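SusD homolog (Bacteroides thetaiotaomicron VPI-5482, PDB 3IV0) is of unknown function but, as an outer-membrane member of the SusD family, probably binds glycans at the cell surface for uptake. Local coordinates at residues 307-313 with 324-329; 123-129 with 199-205; 343-347 with 356-360; 61-67 with 78-82. All coordinates share one frame; numbering follows the deposited sequence. Where two conformers were deposited one is given.

Contact 1 of 4, residues 307-313 with 324-329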
# COMPACT_ATOMS: atom_id res chain seq x y z
N LEU A 307 -0.80 -7.46 20.31
CA LEU A 307 -0.39 -8.67 19.62
C LEU A 307 -1.04 -9.91 20.25
O LEU A 307 -1.28 -10.89 19.57
CB LEU A 307 1.14 -8.73 19.51
CG LEU A 307 1.78 -7.60 18.69
CD1 LEU A 307 3.30 -7.76 18.69
CD2 LEU A 307 1.23 -7.52 17.24
N MSE A 308 -1.32 -9.87 21.56
CA MSE A 308 -2.07 -10.96 22.17
C MSE A 308 -3.51 -10.99 21.63
O MSE A 308 -4.13 -12.06 21.59
CB MSE A 308 -2.08 -10.83 23.70
CG MSE A 308 -0.82 -11.35 24.37
SE MSE A 308 -0.92 -11.30 26.31
CE MSE A 308 -0.67 -9.48 26.57
N THR A 309 -4.06 -9.84 21.25
CA THR A 309 -5.39 -9.80 20.60
C THR A 309 -5.32 -10.28 19.16
O THR A 309 -6.13 -11.10 18.69
CB THR A 309 -5.92 -8.37 20.58
OG1 THR A 309 -6.19 -7.96 21.93
CG2 THR A 309 -7.19 -8.24 19.68
N LEU A 310 -4.32 -9.77 18.45
CA LEU A 310 -4.15 -10.07 17.06
C LEU A 310 -3.76 -11.52 16.78
O LEU A 310 -4.29 -12.16 15.85
CB LEU A 310 -3.10 -9.11 16.50
CG LEU A 310 -2.93 -9.07 14.99
CD1 LEU A 310 -4.27 -8.71 14.36
CD2 LEU A 310 -1.83 -8.07 14.60
N PHE A 311 -2.84 -12.05 17.56
CA PHE A 311 -2.33 -13.42 17.40
C PHE A 311 -2.57 -14.17 18.72
O PHE A 311 -1.66 -14.29 19.54
CB PHE A 311 -0.84 -13.41 17.06
CG PHE A 311 -0.54 -12.93 15.66
CD1 PHE A 311 -0.73 -13.76 14.58
CD2 PHE A 311 -0.10 -11.64 15.44
CE1 PHE A 311 -0.46 -13.31 13.30
CE2 PHE A 311 0.15 -11.18 14.12
CZ PHE A 311 -0.02 -12.03 13.09
N PRO A 312 -3.81 -14.63 18.96
CA PRO A 312 -4.12 -15.17 20.29
C PRO A 312 -3.24 -16.35 20.68
O PRO A 312 -3.02 -17.26 19.89
CB PRO A 312 -5.60 -15.57 20.16
CG PRO A 312 -6.13 -14.74 19.03
CD PRO A 312 -4.99 -14.65 18.08
N MSE A 313 -2.79 -16.35 21.94
CA MSE A 313 -1.80 -17.31 22.39
C MSE A 313 -2.30 -18.76 22.44
O MSE A 313 -1.49 -19.67 22.41
CB MSE A 313 -1.26 -16.89 23.77
CG MSE A 313 -2.24 -17.03 24.90
SE MSE A 313 -1.49 -16.24 26.54
CE MSE A 313 -0.10 -17.12 26.67
N PHE A 324 7.61 -13.19 14.15
CA PHE A 324 7.92 -12.48 15.37
C PHE A 324 8.97 -13.25 16.15
O PHE A 324 9.13 -14.46 15.98
CB PHE A 324 6.68 -12.26 16.25
CG PHE A 324 5.61 -11.49 15.57
CD1 PHE A 324 4.68 -12.14 14.78
CD2 PHE A 324 5.50 -10.12 15.76
CE1 PHE A 324 3.70 -11.43 14.13
CE2 PHE A 324 4.49 -9.39 15.10
CZ PHE A 324 3.59 -10.06 14.30
N ASP A 325 9.69 -12.54 17.01
CA ASP A 325 10.57 -13.22 17.98
C ASP A 325 9.77 -13.69 19.21
O ASP A 325 8.55 -13.54 19.32
CB ASP A 325 11.76 -12.32 18.32
CG ASP A 325 11.41 -11.15 19.23
OD1 ASP A 325 10.33 -11.10 19.83
OD2 ASP A 325 12.25 -10.22 19.35
N GLU A 326 10.47 -14.34 20.12
CA GLU A 326 9.80 -14.98 21.25
C GLU A 326 9.22 -13.98 22.25
O GLU A 326 8.38 -14.33 23.08
CB GLU A 326 10.76 -15.96 21.93
CG GLU A 326 10.09 -16.97 22.82
CD GLU A 326 11.02 -18.12 23.19
OE1 GLU A 326 11.10 -19.10 22.42
OE2 GLU A 326 11.68 -18.02 24.25
N LYS A 327 9.58 -12.69 22.12
CA LYS A 327 9.06 -11.65 22.98
C LYS A 327 7.84 -10.94 22.37
O LYS A 327 7.45 -9.88 22.81
CB LYS A 327 10.15 -10.62 23.26
CG LYS A 327 11.37 -11.23 23.94
CD LYS A 327 12.61 -10.37 23.79
CE LYS A 327 13.37 -10.63 22.48
NZ LYS A 327 14.46 -11.65 22.63
N ILE A 328 7.21 -11.60 21.41
CA ILE A 328 6.01 -11.06 20.75
C ILE A 328 5.01 -10.39 21.70
O ILE A 328 4.50 -9.30 21.41
CB ILE A 328 5.32 -12.15 19.93
CG1 ILE A 328 4.09 -11.59 19.19
CG2 ILE A 328 4.96 -13.38 20.80
CD1 ILE A 328 3.43 -12.65 18.32
N TYR A 329 4.70 -11.01 22.84
CA TYR A 329 3.68 -10.48 23.73
C TYR A 329 4.20 -9.55 24.83
O TYR A 329 3.39 -9.07 25.62
CB TYR A 329 2.86 -11.62 24.37
CG TYR A 329 2.24 -12.61 23.39
CD1 TYR A 329 1.45 -12.18 22.32
CD2 TYR A 329 2.44 -13.96 23.53
CE1 TYR A 329 0.85 -13.08 21.46
CE2 TYR A 329 1.86 -14.87 22.67
CZ TYR A 329 1.05 -14.42 21.63
OH TYR A 329 0.50 -15.36 20.80

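Contact 2 of 4, residues 123-129 with 199-205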
# COMPACT_ATOMS: atom_id res chain seq x y z
N PHE A 123 2.71 0.22 -22.85
CA PHE A 123 3.27 1.35 -22.14
C PHE A 123 2.16 2.33 -21.78
O PHE A 123 2.18 2.96 -20.72
CB PHE A 123 4.40 2.02 -22.94
CG PHE A 123 5.61 1.13 -23.20
CD1 PHE A 123 5.79 -0.08 -22.57
CD2 PHE A 123 6.60 1.57 -24.07
CE1 PHE A 123 6.92 -0.86 -22.83
CE2 PHE A 123 7.73 0.79 -24.34
CZ PHE A 123 7.89 -0.40 -23.73
N LYS A 124 1.18 2.47 -22.67
CA LYS A 124 0.04 3.31 -22.37
C LYS A 124 -0.69 2.71 -21.18
O LYS A 124 -1.08 3.45 -20.26
CB LYS A 124 -0.91 3.41 -23.56
CG LYS A 124 -0.40 4.27 -24.71
CD LYS A 124 -1.45 4.24 -25.86
CE LYS A 124 -1.03 5.02 -27.07
NZ LYS A 124 -1.98 4.68 -28.19
N ALA A 125 -0.95 1.41 -21.19
CA ALA A 125 -1.67 0.75 -20.08
C ALA A 125 -0.92 0.92 -18.77
O ALA A 125 -1.54 1.21 -17.72
CB ALA A 125 -1.87 -0.70 -20.38
N GLU A 126 0.40 0.76 -18.79
CA GLU A 126 1.18 0.96 -17.60
C GLU A 126 1.15 2.38 -17.10
O GLU A 126 1.06 2.63 -15.87
CB GLU A 126 2.64 0.54 -17.86
CG GLU A 126 2.86 -0.91 -18.09
CD GLU A 126 4.31 -1.23 -18.19
OE1 GLU A 126 5.03 -1.04 -17.20
OE2 GLU A 126 4.78 -1.65 -19.26
N ALA A 127 1.16 3.35 -18.00
CA ALA A 127 1.10 4.74 -17.61
C ALA A 127 -0.27 5.06 -17.00
O ALA A 127 -0.34 5.80 -16.01
CB ALA A 127 1.36 5.66 -18.84
N ILE A 128 -1.35 4.53 -17.58
CA ILE A 128 -2.67 4.73 -16.99
C ILE A 128 -2.73 4.09 -15.61
O ILE A 128 -3.26 4.69 -14.66
CB ILE A 128 -3.74 4.14 -17.87
CG1 ILE A 128 -3.87 4.98 -19.14
CG2 ILE A 128 -5.12 4.09 -17.14
CD1 ILE A 128 -4.53 4.25 -20.32
N PHE A 129 -2.18 2.89 -15.45
CA PHE A 129 -2.12 2.26 -14.16
C PHE A 129 -1.37 3.12 -13.14
O PHE A 129 -1.86 3.35 -12.01
CB PHE A 129 -1.50 0.86 -14.23
CG PHE A 129 -1.28 0.24 -12.87
CD1 PHE A 129 -2.36 -0.30 -12.16
CD2 PHE A 129 -0.05 0.28 -12.26
CE1 PHE A 129 -2.17 -0.82 -10.90
CE2 PHE A 129 0.14 -0.24 -10.98
CZ PHE A 129 -0.94 -0.81 -10.31
N ARG A 199 6.57 -4.30 -12.81
CA ARG A 199 5.89 -3.65 -13.92
C ARG A 199 4.43 -4.08 -13.83
O ARG A 199 4.12 -5.23 -13.51
CB ARG A 199 6.51 -4.11 -15.25
CG ARG A 199 7.96 -3.65 -15.44
CD ARG A 199 8.10 -2.17 -15.77
NE ARG A 199 7.62 -1.83 -17.10
CZ ARG A 199 8.34 -1.93 -18.22
NH1 ARG A 199 9.60 -2.31 -18.21
NH2 ARG A 199 7.74 -1.63 -19.36
N ALA A 200 3.53 -3.14 -14.05
CA ALA A 200 2.12 -3.44 -13.91
C ALA A 200 1.68 -4.64 -14.75
O ALA A 200 1.99 -4.72 -15.94
CB ALA A 200 1.27 -2.20 -14.32
N SER A 201 0.93 -5.55 -14.13
CA SER A 201 0.32 -6.69 -14.78
C SER A 201 -1.20 -6.56 -14.67
O SER A 201 -1.72 -5.63 -14.03
CB SER A 201 0.73 -7.98 -14.09
OG SER A 201 0.10 -8.09 -12.80
N ARG A 202 -1.92 -7.51 -15.24
CA ARG A 202 -3.37 -7.55 -15.11
C ARG A 202 -3.76 -7.61 -13.63
O ARG A 202 -4.72 -6.99 -13.19
CB ARG A 202 -3.95 -8.74 -15.90
CG ARG A 202 -5.49 -8.73 -16.03
CD ARG A 202 -5.95 -9.93 -16.90
NE ARG A 202 -7.40 -9.94 -17.16
CZ ARG A 202 -8.00 -9.22 -18.09
NH1 ARG A 202 -7.32 -8.36 -18.82
NH2 ARG A 202 -9.31 -9.31 -18.26
N GLY A 203 -3.04 -8.41 -12.86
CA GLY A 203 -3.25 -8.50 -11.41
C GLY A 203 -3.04 -7.21 -10.65
O GLY A 203 -3.79 -6.89 -9.73
N SER A 204 -2.07 -6.41 -11.07
CA SER A 204 -1.85 -5.10 -10.48
C SER A 204 -3.13 -4.23 -10.64
O SER A 204 -3.60 -3.57 -9.69
CB SER A 204 -0.71 -4.38 -11.18
OG SER A 204 0.46 -5.16 -11.28
N VAL A 205 -3.65 -4.23 -11.87
CA VAL A 205 -4.84 -3.48 -12.19
C VAL A 205 -6.03 -3.94 -11.36
O VAL A 205 -6.74 -3.11 -10.79
CB VAL A 205 -5.19 -3.55 -13.70
CG1 VAL A 205 -6.52 -2.87 -13.99
CG2 VAL A 205 -4.04 -2.91 -14.56

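Contact 3 of 4, residues 343-347 with 356-360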
# COMPACT_ATOMS: atom_id res chain seq x y z
N LYS A 343 9.53 -10.81 10.02
CA LYS A 343 8.71 -11.15 8.85
C LYS A 343 9.40 -10.86 7.52
O LYS A 343 9.32 -11.64 6.61
CB LYS A 343 7.40 -10.35 8.90
CG LYS A 343 6.48 -10.50 7.68
CD LYS A 343 5.17 -9.80 7.89
CE LYS A 343 4.34 -9.84 6.61
NZ LYS A 343 3.02 -9.17 6.76
N PHE A 344 10.06 -9.71 7.42
CA PHE A 344 10.58 -9.25 6.13
C PHE A 344 12.06 -9.52 5.92
O PHE A 344 12.66 -9.00 4.98
CB PHE A 344 10.33 -7.75 6.01
CG PHE A 344 8.86 -7.39 6.04
CD1 PHE A 344 8.12 -7.40 4.90
CD2 PHE A 344 8.25 -7.03 7.22
CE1 PHE A 344 6.76 -7.12 4.94
CE2 PHE A 344 6.92 -6.72 7.28
CZ PHE A 344 6.16 -6.76 6.14
N TRP A 345 12.72 -10.23 6.84
CA TRP A 345 14.18 -10.30 6.76
C TRP A 345 14.69 -10.89 5.45
O TRP A 345 14.40 -12.01 5.09
CB TRP A 345 14.78 -11.02 7.96
CG TRP A 345 14.70 -10.23 9.21
CD1 TRP A 345 14.22 -8.98 9.37
CD2 TRP A 345 15.17 -10.66 10.49
NE1 TRP A 345 14.32 -8.59 10.68
CE2 TRP A 345 14.91 -9.60 11.39
CE3 TRP A 345 15.78 -11.82 10.95
CZ2 TRP A 345 15.24 -9.69 12.76
CZ3 TRP A 345 16.11 -11.90 12.31
CH2 TRP A 345 15.85 -10.85 13.18
N ASN A 346 15.45 -10.06 4.78
CA ASN A 346 16.26 -10.36 3.60
C ASN A 346 17.43 -9.40 3.73
O ASN A 346 17.45 -8.29 3.20
CB ASN A 346 15.49 -10.12 2.32
CG ASN A 346 14.72 -11.35 1.89
OD1 ASN A 346 15.32 -12.42 1.69
ND2 ASN A 346 13.39 -11.24 1.79
N ILE A 347 18.42 -9.84 4.50
CA ILE A 347 19.43 -8.94 4.99
C ILE A 347 20.55 -8.76 3.95
O ILE A 347 20.93 -9.72 3.29
CB ILE A 347 20.01 -9.52 6.30
CG1 ILE A 347 18.92 -9.58 7.39
CG2 ILE A 347 21.17 -8.68 6.77
CD1 ILE A 347 19.16 -10.70 8.43
N THR A 356 20.94 -3.33 5.69
CA THR A 356 19.48 -3.29 5.75
C THR A 356 18.96 -4.67 6.07
O THR A 356 19.48 -5.69 5.62
CB THR A 356 18.85 -2.77 4.42
OG1 THR A 356 17.42 -2.76 4.53
CG2 THR A 356 19.23 -3.63 3.27
N SER A 357 17.86 -4.68 6.80
CA SER A 357 17.18 -5.93 7.08
C SER A 357 16.26 -6.38 5.97
O SER A 357 15.75 -7.49 6.02
CB SER A 357 16.40 -5.86 8.39
OG SER A 357 15.25 -5.01 8.26
N ASN A 358 16.02 -5.50 4.99
CA ASN A 358 15.12 -5.84 3.91
C ASN A 358 15.56 -5.23 2.58
O ASN A 358 15.21 -4.10 2.26
CB ASN A 358 13.68 -5.45 4.25
CG ASN A 358 12.69 -5.95 3.20
OD1 ASN A 358 13.10 -6.61 2.25
ND2 ASN A 358 11.41 -5.68 3.39
N SER A 359 16.34 -6.00 1.82
CA SER A 359 16.78 -5.64 0.48
C SER A 359 15.72 -5.90 -0.58
O SER A 359 15.93 -5.64 -1.77
CB SER A 359 18.02 -6.46 0.13
OG SER A 359 17.66 -7.83 0.03
N GLY A 360 14.55 -6.36 -0.16
CA GLY A 360 13.50 -6.73 -1.09
C GLY A 360 12.69 -5.57 -1.59
O GLY A 360 12.78 -4.45 -1.11
O HOH W 1 11.98 -9.07 2.48
O HOH W 2 19.24 -9.94 0.95

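Contact 4 of 4, residues 61-67 with 78-82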
# COMPACT_ATOMS: atom_id res chain seq x y z
N GLY A 61 12.97 10.73 22.06
CA GLY A 61 13.45 11.74 21.11
C GLY A 61 13.00 11.56 19.65
O GLY A 61 13.02 12.54 18.87
N ASP A 62 12.61 10.33 19.28
CA ASP A 62 12.03 10.05 17.94
C ASP A 62 10.54 10.38 18.00
O ASP A 62 9.65 9.50 18.05
CB ASP A 62 12.25 8.57 17.59
CG ASP A 62 13.72 8.24 17.43
OD1 ASP A 62 14.46 9.07 16.83
OD2 ASP A 62 14.13 7.14 17.82
N LYS A 63 10.28 11.67 18.01
CA LYS A 63 8.99 12.19 18.42
C LYS A 63 7.88 11.81 17.45
O LYS A 63 6.72 11.65 17.83
CB LYS A 63 9.07 13.70 18.54
CG LYS A 63 9.89 14.13 19.75
CD LYS A 63 9.97 15.64 19.83
CE LYS A 63 10.65 16.04 21.13
NZ LYS A 63 10.95 17.49 21.20
N TYR A 64 8.24 11.61 16.18
CA TYR A 64 7.26 11.29 15.14
C TYR A 64 6.53 9.98 15.40
O TYR A 64 5.38 9.84 14.98
CB TYR A 64 7.90 11.29 13.76
CG TYR A 64 8.97 10.27 13.53
CD1 TYR A 64 8.68 9.02 13.05
CD2 TYR A 64 10.31 10.58 13.77
CE1 TYR A 64 9.66 8.08 12.83
CE2 TYR A 64 11.31 9.63 13.56
CZ TYR A 64 10.97 8.38 13.08
OH TYR A 64 11.95 7.47 12.82
N VAL A 65 7.15 9.04 16.13
CA VAL A 65 6.48 7.79 16.41
C VAL A 65 5.20 8.02 17.20
O VAL A 65 4.14 7.54 16.83
CB VAL A 65 7.39 6.79 17.15
CG1 VAL A 65 6.59 5.55 17.54
CG2 VAL A 65 8.59 6.45 16.25
N ALA A 66 5.30 8.69 18.34
CA ALA A 66 4.11 9.04 19.12
C ALA A 66 3.15 9.92 18.36
O ALA A 66 1.95 9.74 18.46
CB ALA A 66 4.48 9.71 20.48
N TYR A 67 3.64 10.93 17.65
CA TYR A 67 2.72 11.75 16.88
C TYR A 67 1.88 10.90 15.93
O TYR A 67 0.64 11.06 15.84
CB TYR A 67 3.46 12.82 16.10
CG TYR A 67 4.21 13.83 16.94
CD1 TYR A 67 3.79 14.23 18.21
CD2 TYR A 67 5.34 14.45 16.42
CE1 TYR A 67 4.50 15.19 18.93
CE2 TYR A 67 6.03 15.40 17.12
CZ TYR A 67 5.61 15.76 18.36
OH TYR A 67 6.34 16.73 19.02
N ASN A 78 4.48 20.90 13.02
CA ASN A 78 5.28 21.87 13.76
C ASN A 78 6.70 21.36 14.11
O ASN A 78 7.65 22.14 14.06
CB ASN A 78 4.51 22.31 15.01
CG ASN A 78 5.17 23.47 15.74
OD1 ASN A 78 5.64 23.32 16.87
ND2 ASN A 78 5.20 24.63 15.10
N THR A 79 6.88 20.08 14.43
CA THR A 79 8.19 19.58 14.86
C THR A 79 9.10 19.29 13.67
O THR A 79 10.31 19.51 13.77
CB THR A 79 8.04 18.31 15.73
OG1 THR A 79 7.28 18.63 16.91
CG2 THR A 79 9.37 17.73 16.13
N TYR A 80 8.53 18.88 12.54
CA TYR A 80 9.29 18.52 11.35
C TYR A 80 8.71 19.22 10.12
O TYR A 80 8.12 18.58 9.24
CB TYR A 80 9.27 17.01 11.14
CG TYR A 80 9.67 16.16 12.31
CD1 TYR A 80 11.00 15.97 12.65
CD2 TYR A 80 8.71 15.52 13.09
CE1 TYR A 80 11.35 15.17 13.71
CE2 TYR A 80 9.05 14.73 14.15
CZ TYR A 80 10.38 14.54 14.46
OH TYR A 80 10.72 13.72 15.52
N PRO A 81 8.81 20.54 10.06
CA PRO A 81 8.01 21.25 9.07
C PRO A 81 8.30 20.98 7.60
O PRO A 81 7.40 21.13 6.79
CB PRO A 81 8.30 22.72 9.36
CG PRO A 81 9.39 22.76 10.35
CD PRO A 81 9.51 21.45 11.00
N ASP A 82 9.56 20.70 7.27
CA ASP A 82 9.98 20.63 5.86
C ASP A 82 10.64 19.32 5.44
O ASP A 82 10.79 19.06 4.20
CB ASP A 82 10.93 21.80 5.54
CG ASP A 82 10.24 23.13 5.53
OD1 ASP A 82 9.04 23.22 5.19
OD2 ASP A 82 10.92 24.14 5.83
O HOH W 3 13.16 13.21 15.84

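Contact 1 of 4, residues 307-313 with 324-329
F311 and F324 meet as an offset edge-to-face pair, F324 turning its edge toward the face of F311. Their planes stand 62° apart, and F324 CE1 comes within 3.6 Å of F311 CE2. L307 reaches in beside this pair with one branch: its CD1 lies 4.1 Å from F324 CE2 and 3.9 Å from I328 CG1. I328 works in two directions. With CG1 anti to the backbone N (chi1 -178°), its CD1 rests over the rim of one face of F324, while CG2 sits 3.7 Å above the plane of the Y329 ring, over its centre. Y329 runs across the end of helix 304-310, where the carbonyl oxygen of L307 lies at its edge, 3.6 Å from CE1. Its OH donates to F311 O at 2.7 Å, tilted somewhat from the carbonyl plane. With a phenylalanine in place of Y329, the F311 carbonyl would probably be left without this donor. F311 is the first residue to leave helical geometry, and R421 of helix 408-422 donates to L310 O nearby. This is a helix C-terminal end closed by a returning loop, which follows helix 318-323 and includes a type I turn from D325 to I328.

Contact 2 of 4, residues 123-129 with 199-205
R199 grips E126 side-on, one nitrogen to each carboxylate oxygen. NE points straight at OE1 of E126 (2.7 Å, 174°) within the guanidinium plane, and R199 NH2 reaches E126 OE2 at 3.0 Å, both oxygens using their syn lone pairs. Bends at chi2 and chi3 curl the arginine so that its NE/NH2 edge faces the carboxylate, and bring NH2 to 3.6 Å from F123 CE1. Helix 19-39 completes the buried polar cluster: E23 forms a second salt bridge with NH2 of R199, and the Y30 hydroxyl bonds E126 OE1. A200 follows with its CB 3.5 Å from CD2 of F129. S201 then N-caps helix 202-219 in a capping box: S204 N donates to S201 OG, and S201 N returns a nearly straight bond to S204 OG. The cap thus starts one helix right against the flank of another, helix 117-142, in packing consistent with the TPR-like helical region of the SusD family. S204 presents its CB to the F129 ring as an off-centre CH-pi contact, 4.1 Å from the centroid, while its OG also bonds L265 O. At V205, CG2 lies 3.9 Å from F129 CD1, the two side chains running antiparallel alongside one another.

Contact 3 of 4, residues 343-347 with 356-360
N346 makes both backbone bonds between 343-347 and 356-360: its N donates to S357 O at 2.9 Å, and its carbonyl oxygen accepts from S359 N at 2.9 Å. S357 O also receives a CA-H...O contact from W345 CA at 3.3 Å. Beside these bonds N358 has CG anti to its backbone N (chi1 -173°), which carries the amide alongside F344, ND2 being 3.5 Å from F344 CB and the amide only 22° from the plane of the ring. Giving to the residue before N358 and taking from the residue after it is the bond pattern of a parallel bridge. Here it is a single bridge between the loops that enter and leave the short hairpin of strands 348-350 and 354-356. Water 1 draws the same residues together, donating to F344 O and to N358 OD1 (2.7 Å) and accepting from N346 ND2, which also bonds S254 O. N358 OD1 further takes G360 N at 2.8 Å, an Asx turn, the donor standing above the carbonyl plane. With an alanine in place of N358, G360 N would probably lose its side-chain acceptor and water 1 one of its two, and the flank of F344 would lose the amide beside it. One step further out, an ST turn sets the backbone of N358, whose N donates to T356 OG1 at 3.1 Å. D286 bonds the hydroxyls of both T356 and S357, and F257 meets the F344 ring edge-to-face. On the other side of the bridge, water 2 joins I347 O to S359 OG.

Contact 4 of 4, residues 61-67 with 78-82
The Y80 hydroxyl lies in plane at the edge of the Y64 ring, 3.6 Å from CD2, with the two side chains crossing at about a right angle. One face of the Y80 ring carries T79 CG2 over its centre, 3.6 Å above the plane. On the Y67 ring, K63 O sits over one face near the rim, and Y80 CE2 approaches at the edge. The contact belongs to two consecutive short helices, 63-69 and 73-79, where the residue just past the second helix returns to the first turn of the one before. There the Y80 OH meets K63 N and Y64 N, each at 3.3 Å, in weak, bent hydrogen bonds. Y64 has CG between its backbone N and carbonyl carbon (chi1 63°), which turns the ring so that its CD2 edge faces the Y80 hydroxyl. Its CB packs 3.6 Å from Y80 CE2, while Y46 meets the Y64 ring nearly parallel. Farther along the helix, Y67 OH lies 3.0 Å from T79 OG1, whose hydrogen bond goes to E75 O in its own helix. Next to the Y80 OH, in the plane of that ring, water 3 donates to G61 O at 3.1 Å.

How the contacts relate
From the N terminus, the first loop closed is that of contact 4, whose ten intervening residues hold most of helix 73-79. Contact 2 spans much more chain, 69 residues, and sets the start of helix 202-219 against helix 117-142; it lies across the chain's centre from contact 4, their centres about 36 Å apart. Contact 1 then closes a ten-residue loop containing helix 318-323, bringing the following loop back to helix 304-310. Contact 3 closes last, at the base of the hairpin of strands 348-350 and 354-356. All four are in series, none nested or crossing. Contacts 1 and 3 come nearest each other, about 5 Å between closest atoms, without touching.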